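Side-chain contacts in acid phosphatase (Bacillus anthracis, PDB 2I33), which probably hydrolyses phosphate monoesters at acidic pH, as a magnesium-binding class C phosphatase of the HAD superfamily: residues A[74-79]-A[85-90]; A[132-137]-A[149-154]. All blocks are in the same frame, centred on the assembly; numbering follows the deposited sequence.

Contact 1. Residues A[74-79]-A[85-90]; sequences SPHQAM and KGYPYK
A type VI turn around a cis-proline docks here on helix 74-83 through His-76 and Met-79, within the segment after the DxD aspartates, where C1-type caps of HAD enzymes are inserted, and so is probably part of such an insertion. The turn runs from Gly-86 to Tyr-89: Tyr-89 N bonds back to Gly-86 O, the peptide before Pro-88 is cis, and Pro-88 CB stands over the centre of the Tyr-87 ring. The carbonyl at its end is what the helix grips. His-76 NE2 donates to Tyr-89 O at 2.7 Å, with an N-H...O angle of 147° and the oxygen 16° out of the imidazole plane. With CG of His-76 anti to the backbone N (chi1 -180°), the ring is carried toward the loop, and its CD2 lies 3.5 Å from Lys-90 O. CE1 of His-76 comes to the edge of the Tyr-87 ring, near its plane, 4.3 Å from CD2 of Tyr-87. Met-79 adds an apolar flank. Bent at chi2 and chi3, its chain brings SD to the rim of the Tyr-89 ring, 3.9 Å from CD2 of that residue, a Met-aromatic contact at the edge. The Met-79 methyl CE sits 3.3 Å from Tyr-89 O and 4.0 Å from Lys-90 CB, so the carbonyl oxygen has the imidazole and a methyl beside it. Lys-90 folds its CG over the centre of one face of the Tyr-89 ring, 3.7 Å above the plane. Trp-91, at the start of helix 91-97, meets both His-76 and Tyr-87 edge-to-face, while Phe-249 of the second subunit packs on His-76, and helix 21-29 lies against helix 74-83 through Ser-74, Gln-77 and Ala-78.

Contact 2. Residues A[132-137]-A[149-154]; sequences DATIKN and EHILLQ
The hydroxyl of Thr-134, which lies 4.1 Å from Leu-153 CD1 across the contact, is held by two polar partners outside the two segments: OG1 is hydrogen-bonded to Gln-130 O, four residues earlier, and to Arg-126 NH1. These bonds probably help to hold the rotamer, with OG1 beside the backbone N (chi1 -63°), which turns the methyl CG2 to the strand. That methyl lies 4.1 Å from CG2 of Ile-151, the two side chains running alongside each other in opposite senses, one growing from the helix and the other from the sheet. Leu-153, two residues further along the strand and likewise directed at the helix, passes Thr-134 in the same manner. The tightest packing is between the isoleucines, where CD1 of Ile-151, at the tip of a chain extended at chi2 (159°), reaches CG1 of Ile-135 at 3.5 Å. No hydrogen bond spans the two segments; they are joined by van der Waals packing, and the same helix adds Leu-131 and Leu-138 around Ile-151. The axes of 132-137 and 151-154 pass 10.3 Å apart with their directions 140° from each other, so the helix runs roughly back against the strand at a marked slant. Leu-152, facing the other way, packs on Val-168 of helix 162-171, so helices cover both faces of this outermost strand. Helix 131-141 is the crossover of the beta-alpha-beta unit formed with strands 119-125 and 151-154, whose parallel pairing belongs to the Rossmann-like core of the HAD fold.

Contact 1 probably belongs to the insertion and contact 2 to the core sheet, and the magnesium site lies between these two parts of the fold. The metal is bound by Asp-65, Asp-67 and Asp-180. The side chain of Tyr-87 in contact 1 is about 10 Å from the ion, and that of Leu-153 in contact 2 about 11 Å, so neither is a ligand. The centres of the contacts are 21 Å apart and their nearest atoms about 8 Å, with no direct touch. They also differ in assembly: the second subunit packs against contact 1, whereas contact 2 lies wholly within its own chain.

Contact 1. Residues A[74-79]-A[85-90]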
ATOM      1  N   SER A  74     -12.387   7.820  -3.096  1.00 29.18           N
ATOM      2  CA  SER A  74     -12.790   7.312  -1.813  1.00 28.88           C
ATOM      3  C   SER A  74     -14.079   7.979  -1.275  1.00 29.42           C
ATOM      4  O   SER A  74     -14.809   7.307  -0.544  1.00 30.45           O
ATOM      5  CB  SER A  74     -11.635   7.341  -0.813  1.00 30.54           C
ATOM      6  OG  SER A  74     -11.259   8.655  -0.567  1.00 30.83           O
ATOM      7  N   PRO A  75     -14.395   9.261  -1.624  1.00 28.84           N
ATOM      8  CA  PRO A  75     -15.702   9.776  -1.143  1.00 28.19           C
ATOM      9  C   PRO A  75     -16.891   8.940  -1.592  1.00 27.86           C
ATOM     10  O   PRO A  75     -17.913   8.897  -0.908  1.00 28.61           O
ATOM     11  CB  PRO A  75     -15.789  11.163  -1.752  1.00 28.91           C
ATOM     12  CG  PRO A  75     -14.316  11.564  -1.920  1.00 29.17           C
ATOM     13  CD  PRO A  75     -13.635  10.318  -2.332  1.00 28.83           C
ATOM     14  N   HIS A  76     -16.756   8.287  -2.735  1.00 27.01           N
ATOM     15  CA  HIS A  76     -17.825   7.399  -3.157  1.00 27.28           C
ATOM     16  C   HIS A  76     -17.907   6.150  -2.273  1.00 26.26           C
ATOM     17  O   HIS A  76     -18.994   5.694  -1.880  1.00 27.10           O
ATOM     18  CB  HIS A  76     -17.691   7.008  -4.606  1.00 26.32           C
ATOM     19  CG  HIS A  76     -18.777   6.104  -5.048  1.00 26.49           C
ATOM     20  ND1 HIS A  76     -18.694   4.741  -4.913  1.00 28.07           N
ATOM     21  CD2 HIS A  76     -20.017   6.369  -5.529  1.00 25.77           C
ATOM     22  CE1 HIS A  76     -19.826   4.199  -5.327  1.00 27.41           C
ATOM     23  NE2 HIS A  76     -20.641   5.164  -5.709  1.00 26.56           N
ATOM     24  N   GLN A  77     -16.755   5.587  -1.940  1.00 27.53           N
ATOM     25  CA  GLN A  77     -16.732   4.414  -1.071  1.00 28.96           C
ATOM     26  C   GLN A  77     -17.280   4.769   0.312  1.00 28.74           C
ATOM     27  O   GLN A  77     -18.025   3.986   0.909  1.00 29.81           O
ATOM     28  CB  GLN A  77     -15.328   3.844  -0.971  1.00 30.14           C
ATOM     29  CG  GLN A  77     -14.719   3.440  -2.317  1.00 33.00           C
ATOM     30  CD  GLN A  77     -15.435   2.300  -3.008  1.00 40.49           C
ATOM     31  OE1 GLN A  77     -16.082   2.488  -4.054  1.00 48.07           O
ATOM     32  NE2 GLN A  77     -15.336   1.117  -2.438  1.00 39.58           N
ATOM     33  N   ALA A  78     -16.940   5.953   0.802  1.00 28.84           N
ATOM     34  CA  ALA A  78     -17.507   6.469   2.060  1.00 28.11           C
ATOM     35  C   ALA A  78     -19.035   6.554   1.986  1.00 28.00           C
ATOM     36  O   ALA A  78     -19.744   6.196   2.919  1.00 27.65           O
ATOM     37  CB  ALA A  78     -16.925   7.817   2.397  1.00 29.41           C
ATOM     38  N   MET A  79     -19.544   7.041   0.857  1.00 27.24           N
ATOM     39  CA  MET A  79     -20.981   7.100   0.636  1.00 26.91           C
ATOM     40  C   MET A  79     -21.578   5.701   0.763  1.00 26.32           C
ATOM     41  O   MET A  79     -22.643   5.535   1.350  1.00 25.95           O
ATOM     42  CB  MET A  79     -21.300   7.694  -0.738  1.00 27.06           C
ATOM     43  CG  MET A  79     -22.773   7.812  -1.060  1.00 28.64           C
ATOM     44  SD  MET A  79     -23.503   6.278  -1.680  1.00 28.90           S
ATOM     45  CE  MET A  79     -22.556   5.969  -3.153  1.00 29.14           C
ATOM     46  N   LYS A  85     -25.168   0.922   0.650  1.00 24.72           N
ATOM     47  CA  LYS A  85     -25.368   0.497  -0.732  0.50 25.37           C
ATOM     48  C   LYS A  85     -24.047   0.589  -1.476  1.00 25.70           C
ATOM     49  O   LYS A  85     -23.506   1.660  -1.708  1.00 24.41           O
ATOM     50  CB  LYS A  85     -26.489   1.320  -1.379  0.50 25.28           C
ATOM     51  CG  LYS A  85     -27.812   1.131  -0.653  0.50 26.07           C
ATOM     52  CD  LYS A  85     -28.930   2.034  -1.166  0.50 26.36           C
ATOM     53  CE  LYS A  85     -30.247   1.678  -0.510  0.50 28.74           C
ATOM     54  NZ  LYS A  85     -30.220   1.936   0.951  0.50 29.20           N
ATOM     55  N   GLY A  86     -23.505  -0.574  -1.821  1.00 26.21           N
ATOM     56  CA  GLY A  86     -22.215  -0.658  -2.409  1.00 26.63           C
ATOM     57  C   GLY A  86     -22.140  -0.256  -3.870  1.00 26.45           C
ATOM     58  O   GLY A  86     -23.156  -0.136  -4.579  1.00 25.72           O
ATOM     59  N   TYR A  87     -20.904  -0.120  -4.327  1.00 28.04           N
ATOM     60  CA  TYR A  87     -20.616   0.128  -5.720  1.00 28.22           C
ATOM     61  C   TYR A  87     -21.364  -0.890  -6.542  1.00 27.35           C
ATOM     62  O   TYR A  87     -21.383  -2.067  -6.180  1.00 27.69           O
ATOM     63  CB  TYR A  87     -19.117  -0.037  -5.973  1.00 29.45           C
ATOM     64  CG  TYR A  87     -18.736  -0.010  -7.441  1.00 30.19           C
ATOM     65  CD1 TYR A  87     -18.767  -1.172  -8.211  1.00 31.47           C
ATOM     66  CD2 TYR A  87     -18.387   1.182  -8.063  1.00 31.82           C
ATOM     67  CE1 TYR A  87     -18.439  -1.152  -9.568  1.00 32.16           C
ATOM     68  CE2 TYR A  87     -18.049   1.212  -9.389  1.00 31.98           C
ATOM     69  CZ  TYR A  87     -18.081   0.043 -10.149  1.00 33.65           C
ATOM     70  OH  TYR A  87     -17.758   0.075 -11.495  1.00 36.24           O
ATOM     71  N   PRO A  88     -21.941  -0.479  -7.685  1.00 26.04           N
ATOM     72  CA  PRO A  88     -21.852   0.851  -8.305  1.00 25.59           C
ATOM     73  C   PRO A  88     -23.012   1.824  -8.013  1.00 25.30           C
ATOM     74  O   PRO A  88     -23.281   2.727  -8.802  1.00 25.01           O
ATOM     75  CB  PRO A  88     -21.840   0.490  -9.786  1.00 26.24           C
ATOM     76  CG  PRO A  88     -22.774  -0.620  -9.862  1.00 26.80           C
ATOM     77  CD  PRO A  88     -22.630  -1.417  -8.570  1.00 26.68           C
ATOM     78  N   TYR A  89     -23.693   1.665  -6.889  1.00 23.60           N
ATOM     79  CA  TYR A  89     -24.759   2.600  -6.523  1.00 23.36           C
ATOM     80  C   TYR A  89     -24.211   4.015  -6.528  1.00 23.19           C
ATOM     81  O   TYR A  89     -23.227   4.274  -5.847  1.00 24.11           O
ATOM     82  CB  TYR A  89     -25.242   2.277  -5.137  1.00 23.91           C
ATOM     83  CG  TYR A  89     -26.329   3.191  -4.646  1.00 23.14           C
ATOM     84  CD1 TYR A  89     -27.577   3.183  -5.240  1.00 21.89           C
ATOM     85  CD2 TYR A  89     -26.112   4.055  -3.583  1.00 23.18           C
ATOM     86  CE1 TYR A  89     -28.605   3.981  -4.781  1.00 25.08           C
ATOM     87  CE2 TYR A  89     -27.152   4.861  -3.115  1.00 23.35           C
ATOM     88  CZ  TYR A  89     -28.367   4.835  -3.723  1.00 24.64           C
ATOM     89  OH  TYR A  89     -29.424   5.622  -3.280  1.00 27.07           O
ATOM     90  N   LYS A  90     -24.845   4.873  -7.328  1.00 23.38           N
ATOM     91  CA  LYS A  90     -24.470   6.292  -7.469  1.00 23.57           C
ATOM     92  C   LYS A  90     -23.017   6.515  -7.920  1.00 24.21           C
ATOM     93  O   LYS A  90     -22.458   7.600  -7.786  1.00 24.77           O
ATOM     94  CB  LYS A  90     -24.866   7.057  -6.191  1.00 23.63           C
ATOM     95  CG  LYS A  90     -26.364   7.128  -6.040  1.00 25.71           C
ATOM     96  CD  LYS A  90     -26.830   8.042  -4.932  1.00 28.74           C
ATOM     97  CE  LYS A  90     -28.341   8.233  -5.023  1.00 30.85           C
ATOM     98  NZ  LYS A  90     -28.968   9.083  -3.956  1.00 35.03           N
TER

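Contact 2. Residues A[132-137]-A[149-154]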
ATOM      1  N   ASP A 132     -16.317  12.856 -21.086  1.00 28.32           N
ATOM      2  CA  ASP A 132     -16.482  14.290 -20.845  1.00 28.43           C
ATOM      3  C   ASP A 132     -16.298  14.620 -19.375  1.00 28.25           C
ATOM      4  O   ASP A 132     -15.551  15.534 -19.039  1.00 27.93           O
ATOM      5  CB  ASP A 132     -17.832  14.789 -21.383  1.00 29.50           C
ATOM      6  CG  ASP A 132     -17.854  14.873 -22.898  1.00 32.13           C
ATOM      7  OD1 ASP A 132     -16.777  14.731 -23.532  1.00 38.36           O
ATOM      8  OD2 ASP A 132     -18.942  15.116 -23.467  1.00 35.99           O
ATOM      9  N   ALA A 133     -16.915  13.817 -18.511  1.00 27.44           N
ATOM     10  CA  ALA A 133     -16.819  14.010 -17.078  1.00 27.48           C
ATOM     11  C   ALA A 133     -15.384  13.771 -16.616  1.00 27.13           C
ATOM     12  O   ALA A 133     -14.869  14.430 -15.709  1.00 27.30           O
ATOM     13  CB  ALA A 133     -17.737  13.050 -16.373  1.00 27.37           C
ATOM     14  N   THR A 134     -14.732  12.812 -17.253  1.00 26.93           N
ATOM     15  CA  THR A 134     -13.364  12.464 -16.896  1.00 26.90           C
ATOM     16  C   THR A 134     -12.396  13.595 -17.299  1.00 26.39           C
ATOM     17  O   THR A 134     -11.540  14.015 -16.505  1.00 26.77           O
ATOM     18  CB  THR A 134     -12.970  11.108 -17.513  1.00 27.32           C
ATOM     19  OG1 THR A 134     -13.820  10.094 -16.959  1.00 28.53           O
ATOM     20  CG2 THR A 134     -11.528  10.778 -17.187  1.00 28.51           C
ATOM     21  N   ILE A 135     -12.557  14.109 -18.516  1.00 26.06           N
ATOM     22  CA  ILE A 135     -11.770  15.274 -18.926  1.00 26.59           C
ATOM     23  C   ILE A 135     -11.993  16.419 -17.957  1.00 26.29           C
ATOM     24  O   ILE A 135     -11.037  17.062 -17.528  1.00 26.88           O
ATOM     25  CB  ILE A 135     -12.138  15.738 -20.340  1.00 26.79           C
ATOM     26  CG1 ILE A 135     -11.584  14.741 -21.364  1.00 28.70           C
ATOM     27  CG2 ILE A 135     -11.626  17.172 -20.599  1.00 27.93           C
ATOM     28  CD1 ILE A 135     -12.084  14.944 -22.736  1.00 27.88           C
ATOM     29  N   LYS A 136     -13.260  16.646 -17.596  1.00 25.78           N
ATOM     30  CA  LYS A 136     -13.619  17.723 -16.685  1.00 26.22           C
ATOM     31  C   LYS A 136     -12.849  17.570 -15.372  1.00 26.57           C
ATOM     32  O   LYS A 136     -12.264  18.513 -14.879  1.00 27.90           O
ATOM     33  CB  LYS A 136     -15.099  17.708 -16.384  1.00 27.12           C
ATOM     34  CG  LYS A 136     -15.544  18.912 -15.604  1.00 30.34           C
ATOM     35  N   ASN A 137     -12.842  16.360 -14.830  1.00 25.46           N
ATOM     36  CA  ASN A 137     -12.157  16.093 -13.555  1.00 25.69           C
ATOM     37  C   ASN A 137     -10.638  16.246 -13.719  1.00 25.69           C
ATOM     38  O   ASN A 137      -9.969  16.795 -12.859  1.00 26.19           O
ATOM     39  CB  ASN A 137     -12.513  14.691 -13.031  1.00 26.10           C
ATOM     40  CG  ASN A 137     -12.399  14.565 -11.522  1.00 26.73           C
ATOM     41  OD1 ASN A 137     -13.125  13.786 -10.903  1.00 27.34           O
ATOM     42  ND2 ASN A 137     -11.467  15.297 -10.933  1.00 27.52           N
ATOM     43  N   GLU A 149      -7.411  12.014 -26.903  1.00 30.57           N
ATOM     44  CA  GLU A 149      -6.259  11.337 -27.507  1.00 30.64           C
ATOM     45  C   GLU A 149      -5.397  10.616 -26.462  1.00 30.74           C
ATOM     46  O   GLU A 149      -4.698   9.634 -26.772  1.00 31.01           O
ATOM     47  CB  GLU A 149      -5.412  12.352 -28.295  1.00 30.95           C
ATOM     48  CG  GLU A 149      -6.061  12.850 -29.604  1.00 32.85           C
ATOM     49  CD  GLU A 149      -7.231  13.821 -29.413  1.00 34.21           C
ATOM     50  OE1 GLU A 149      -7.329  14.467 -28.345  1.00 35.51           O
ATOM     51  OE2 GLU A 149      -8.059  13.939 -30.349  1.00 35.88           O
ATOM     52  N   HIS A 150      -5.466  11.098 -25.228  1.00 29.43           N
ATOM     53  CA  HIS A 150      -4.637  10.553 -24.148  1.00 29.01           C
ATOM     54  C   HIS A 150      -5.396   9.823 -23.064  1.00 29.02           C
ATOM     55  O   HIS A 150      -4.789   9.101 -22.305  1.00 27.99           O
ATOM     56  CB  HIS A 150      -3.777  11.662 -23.566  1.00 29.37           C
ATOM     57  CG  HIS A 150      -2.732  12.142 -24.526  1.00 29.43           C
ATOM     58  ND1 HIS A 150      -1.450  11.632 -24.553  1.00 31.08           N
ATOM     59  CD2 HIS A 150      -2.802  13.035 -25.542  1.00 32.69           C
ATOM     60  CE1 HIS A 150      -0.766  12.219 -25.520  1.00 32.59           C
ATOM     61  NE2 HIS A 150      -1.569  13.059 -26.151  1.00 32.09           N
ATOM     62  N   ILE A 151      -6.717   9.974 -23.036  1.00 28.16           N
ATOM     63  CA  ILE A 151      -7.560   9.301 -22.042  1.00 27.92           C
ATOM     64  C   ILE A 151      -8.282   8.155 -22.734  1.00 27.67           C
ATOM     65  O   ILE A 151      -9.194   8.396 -23.527  1.00 27.91           O
ATOM     66  CB  ILE A 151      -8.587  10.268 -21.470  1.00 27.33           C
ATOM     67  CG1 ILE A 151      -7.909  11.470 -20.802  1.00 28.11           C
ATOM     68  CG2 ILE A 151      -9.488   9.536 -20.469  1.00 27.87           C
ATOM     69  CD1 ILE A 151      -8.820  12.669 -20.671  1.00 28.97           C
ATOM     70  N   LEU A 152      -7.829   6.924 -22.474  1.00 26.76           N
ATOM     71  CA  LEU A 152      -8.276   5.740 -23.204  1.00 27.16           C
ATOM     72  C   LEU A 152      -9.167   4.940 -22.280  1.00 27.10           C
ATOM     73  O   LEU A 152      -8.696   4.169 -21.447  1.00 26.55           O
ATOM     74  CB  LEU A 152      -7.085   4.908 -23.703  1.00 27.80           C
ATOM     75  CG  LEU A 152      -5.988   5.723 -24.400  1.00 29.67           C
ATOM     76  CD1 LEU A 152      -4.881   4.831 -24.962  1.00 31.34           C
ATOM     77  CD2 LEU A 152      -6.601   6.578 -25.467  1.00 29.91           C
ATOM     78  N   LEU A 153     -10.467   5.162 -22.418  1.00 26.85           N
ATOM     79  CA  LEU A 153     -11.441   4.547 -21.528  1.00 27.67           C
ATOM     80  C   LEU A 153     -11.917   3.223 -22.087  1.00 28.39           C
ATOM     81  O   LEU A 153     -11.578   2.855 -23.229  1.00 27.58           O
ATOM     82  CB  LEU A 153     -12.605   5.509 -21.269  1.00 27.63           C
ATOM     83  CG  LEU A 153     -12.207   6.864 -20.687  1.00 28.71           C
ATOM     84  CD1 LEU A 153     -13.421   7.724 -20.340  1.00 30.97           C
ATOM     85  CD2 LEU A 153     -11.330   6.661 -19.481  1.00 28.76           C
ATOM     86  N   GLN A 154     -12.702   2.498 -21.282  1.00 28.69           N
ATOM     87  CA  GLN A 154     -13.111   1.140 -21.641  1.00 30.11           C
ATOM     88  C   GLN A 154     -14.390   1.110 -22.469  1.00 30.92           C
ATOM     89  O   GLN A 154     -15.427   1.671 -22.095  1.00 30.55           O
ATOM     90  CB  GLN A 154     -13.264   0.271 -20.388  1.00 30.19           C
ATOM     91  CG  GLN A 154     -13.377  -1.240 -20.674  1.00 30.47           C
ATOM     92  CD  GLN A 154     -13.280  -2.067 -19.405  1.00 30.99           C
ATOM     93  OE1 GLN A 154     -14.034  -1.838 -18.453  1.00 34.57           O
ATOM     94  NE2 GLN A 154     -12.322  -2.987 -19.353  1.00 30.83           N
TER